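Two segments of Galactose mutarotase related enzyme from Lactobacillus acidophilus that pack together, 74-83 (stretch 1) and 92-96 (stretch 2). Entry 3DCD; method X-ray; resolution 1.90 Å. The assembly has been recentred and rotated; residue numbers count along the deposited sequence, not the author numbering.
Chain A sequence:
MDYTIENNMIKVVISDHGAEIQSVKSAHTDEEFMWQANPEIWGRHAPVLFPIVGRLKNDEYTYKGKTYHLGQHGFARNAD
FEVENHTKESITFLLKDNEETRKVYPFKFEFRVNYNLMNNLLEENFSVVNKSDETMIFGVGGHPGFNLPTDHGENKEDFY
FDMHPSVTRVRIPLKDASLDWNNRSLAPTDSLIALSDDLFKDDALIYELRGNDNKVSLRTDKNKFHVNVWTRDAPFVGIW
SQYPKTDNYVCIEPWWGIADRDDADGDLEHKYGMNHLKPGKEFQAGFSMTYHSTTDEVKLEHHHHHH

Stretch 1 (74-83) GFARNADFEV
Stretch 2 92-96: TFLLK

The most unusual feature of this contact is a CH-pi contact in which CB of Leu95 sits over one face of the Phe81 ring, 3.7 Å from the centroid of that ring and 21° off its normal. Leu95 CB lies 3.5 Å from Phe81 CE2. Phe81 (phi/psi -93/154) directs its CA-to-CB bond toward stretch 2, and chi1 of -75° (m) with chi2 of 65° lays the flat ring against the leucine. A planar aromatic suits this buried place because its face can accept the weakly polarized C-H bonds of a neighbouring strand.

The backbone frame is a short antiparallel pairing. Stretch 2 is extended throughout, from Thr92 (-127/124) and Phe93 (-99/140) through Leu94 (-126/132) and Leu95 (-127/129) to Lys96 (-108/160), whereas stretch 1 becomes strand at Glu82 (-84/148) and Val83 (-91/106). Glu82 faces Leu94 as a hydrogen-bonded pair, CA to CA 5.0 Å: Glu82 N donates to Leu94 O at 2.7 Å, and Leu94 N donates to Glu82 O at 2.8 Å, closing a small ring. The same carbonyl, Glu82 O, also approaches Phe93 CA at 3.2 Å in a CA-H...O contact. Val83 and Phe93 form the next, non-hydrogen-bonded pair, with their CA atoms 4.7 Å apart.

Side chains sort by face. Val83 (chi1 177°, t) and Phe93 (chi1 -60°, m; chi2 -88°) share one, where Val83 CG2 meets Phe93 CE1 at 3.7 Å; the branched valine offers a methyl to the large aromatic. Phe93 CB also touches Phe81 CD2 at 3.6 Å, so the buried phenylalanines join in one apolar cluster. Glu82 and Leu94 (chi1 171°, t; chi2 61°, p) occupy the other face, where an apolar side chain suits Leu94, partly exposed but with 50 Å² of the residue covered by stretch 1. Glu82, with chi1, chi2 and chi3 all near -60°, leads its end away from stretch 2, which suits an exposed carboxylate.

Before the strand, stretch 1 makes a 3-10 turn at 76-78, held by Asn78 N to Phe75 O and Ala79 N to Ala76 O, both 3.1 Å. Beyond it, Ala79 (-101/150) points its CB toward stretch 2 and reaches Leu95 CD2 at 3.8 Å, its small methyl lying against the leucine. Phe75 (chi1 54°, p; chi2 68°) brings its ring edge to the same methyl, CE1 to Leu95 CD2 4.1 Å. Leu95 (chi1 174°, t; chi2 68°, p), in contact with Phe75, Ala79 and Phe81 alike, has the largest covered area, 102 Å² of the 458 Å² buried in all.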

# COMPACT_ATOMS: atom_id res chain seq x y z
N GLY A 74 -4.85 -10.78 1.07
CA GLY A 74 -6.29 -10.97 0.94
C GLY A 74 -6.79 -11.06 -0.48
O GLY A 74 -6.06 -11.43 -1.41
N PHE A 75 -8.06 -10.71 -0.66
CA PHE A 75 -8.72 -10.90 -1.96
C PHE A 75 -9.03 -9.62 -2.74
O PHE A 75 -9.41 -9.71 -3.91
CB PHE A 75 -10.00 -11.76 -1.82
CG PHE A 75 -10.99 -11.23 -0.80
CD1 PHE A 75 -11.67 -10.02 -1.02
CD2 PHE A 75 -11.24 -11.93 0.38
CE1 PHE A 75 -12.58 -9.52 -0.08
CE2 PHE A 75 -12.15 -11.44 1.32
CZ PHE A 75 -12.81 -10.23 1.09
N ALA A 76 -8.88 -8.45 -2.12
CA ALA A 76 -9.29 -7.19 -2.80
C ALA A 76 -8.68 -7.02 -4.20
O ALA A 76 -9.35 -6.60 -5.14
CB ALA A 76 -8.99 -5.95 -1.93
N ARG A 77 -7.40 -7.36 -4.33
CA ARG A 77 -6.68 -7.07 -5.56
C ARG A 77 -7.11 -7.93 -6.76
O ARG A 77 -6.80 -7.60 -7.90
CB ARG A 77 -5.17 -7.16 -5.33
CG ARG A 77 -4.62 -8.55 -5.15
CD ARG A 77 -3.16 -8.40 -4.77
NE ARG A 77 -2.45 -9.66 -4.75
CZ ARG A 77 -2.60 -10.58 -3.81
NH1 ARG A 77 -3.45 -10.37 -2.81
NH2 ARG A 77 -1.91 -11.70 -3.87
N ASN A 78 -7.84 -9.00 -6.47
CA ASN A 78 -8.37 -9.91 -7.49
C ASN A 78 -9.87 -9.74 -7.69
O ASN A 78 -10.48 -10.47 -8.46
CB ASN A 78 -8.07 -11.36 -7.09
CG ASN A 78 -6.59 -11.65 -7.07
OD1 ASN A 78 -5.85 -11.10 -7.86
ND2 ASN A 78 -6.15 -12.53 -6.16
N ALA A 79 -10.46 -8.77 -6.99
CA ALA A 79 -11.91 -8.55 -7.02
C ALA A 79 -12.28 -7.41 -7.93
O ALA A 79 -11.51 -6.47 -8.08
CB ALA A 79 -12.45 -8.28 -5.61
N ASP A 80 -13.45 -7.48 -8.54
CA ASP A 80 -13.93 -6.39 -9.36
C ASP A 80 -14.87 -5.56 -8.50
O ASP A 80 -15.83 -6.10 -7.94
CB ASP A 80 -14.63 -6.92 -10.60
CG ASP A 80 -13.69 -7.68 -11.50
OD1 ASP A 80 -12.60 -7.15 -11.80
OD2 ASP A 80 -14.02 -8.83 -11.86
N PHE A 81 -14.56 -4.27 -8.39
CA PHE A 81 -15.33 -3.31 -7.61
C PHE A 81 -16.35 -2.62 -8.50
O PHE A 81 -16.14 -2.50 -9.70
CB PHE A 81 -14.40 -2.21 -7.09
CG PHE A 81 -13.50 -2.63 -5.94
CD1 PHE A 81 -12.52 -3.61 -6.12
CD2 PHE A 81 -13.60 -2.00 -4.71
CE1 PHE A 81 -11.68 -3.98 -5.07
CE2 PHE A 81 -12.77 -2.35 -3.65
CZ PHE A 81 -11.79 -3.35 -3.83
N GLU A 82 -17.44 -2.16 -7.89
CA GLU A 82 -18.40 -1.27 -8.55
C GLU A 82 -17.92 0.18 -8.46
O GLU A 82 -17.27 0.57 -7.48
CB GLU A 82 -19.78 -1.38 -7.91
CG GLU A 82 -20.44 -2.79 -7.96
CD GLU A 82 -20.53 -3.40 -9.36
OE1 GLU A 82 -21.17 -2.80 -10.26
OE2 GLU A 82 -19.97 -4.51 -9.56
N VAL A 83 -18.23 0.97 -9.48
CA VAL A 83 -17.96 2.41 -9.41
C VAL A 83 -19.20 3.11 -8.83
O VAL A 83 -20.24 3.24 -9.50
CB VAL A 83 -17.56 3.03 -10.78
CG1 VAL A 83 -17.36 4.55 -10.66
CG2 VAL A 83 -16.29 2.38 -11.30
N THR A 92 -14.96 6.65 -6.45
CA THR A 92 -15.09 5.76 -5.31
C THR A 92 -15.50 4.41 -5.86
O THR A 92 -16.47 4.31 -6.58
CB THR A 92 -16.16 6.27 -4.29
OG1 THR A 92 -15.78 7.57 -3.82
CG2 THR A 92 -16.30 5.31 -3.09
N PHE A 93 -14.70 3.41 -5.52
CA PHE A 93 -14.98 2.01 -5.81
C PHE A 93 -15.56 1.31 -4.58
O PHE A 93 -15.12 1.53 -3.45
CB PHE A 93 -13.69 1.29 -6.26
CG PHE A 93 -13.07 1.88 -7.50
CD1 PHE A 93 -13.45 1.44 -8.76
CD2 PHE A 93 -12.09 2.88 -7.40
CE1 PHE A 93 -12.89 1.99 -9.92
CE2 PHE A 93 -11.51 3.43 -8.54
CZ PHE A 93 -11.91 2.99 -9.80
N LEU A 94 -16.54 0.45 -4.83
CA LEU A 94 -17.21 -0.27 -3.79
C LEU A 94 -17.16 -1.77 -4.05
O LEU A 94 -17.48 -2.24 -5.16
CB LEU A 94 -18.66 0.20 -3.69
CG LEU A 94 -19.64 -0.56 -2.81
CD1 LEU A 94 -19.25 -0.58 -1.35
CD2 LEU A 94 -21.08 0.02 -3.01
N LEU A 95 -16.78 -2.50 -3.02
CA LEU A 95 -16.84 -3.95 -3.02
C LEU A 95 -17.63 -4.43 -1.80
O LEU A 95 -17.34 -4.02 -0.67
CB LEU A 95 -15.43 -4.55 -3.02
CG LEU A 95 -15.31 -6.09 -2.88
CD1 LEU A 95 -15.85 -6.81 -4.15
CD2 LEU A 95 -13.87 -6.51 -2.56
N LYS A 96 -18.61 -5.30 -2.05
CA LYS A 96 -19.35 -5.95 -0.99
C LYS A 96 -18.96 -7.42 -0.94
O LYS A 96 -18.43 -7.97 -1.91
CB LYS A 96 -20.86 -5.84 -1.22
CG LYS A 96 -21.41 -4.41 -1.17
CD LYS A 96 -22.87 -4.36 -1.54
CE LYS A 96 -23.34 -2.92 -1.52
NZ LYS A 96 -24.77 -2.77 -1.88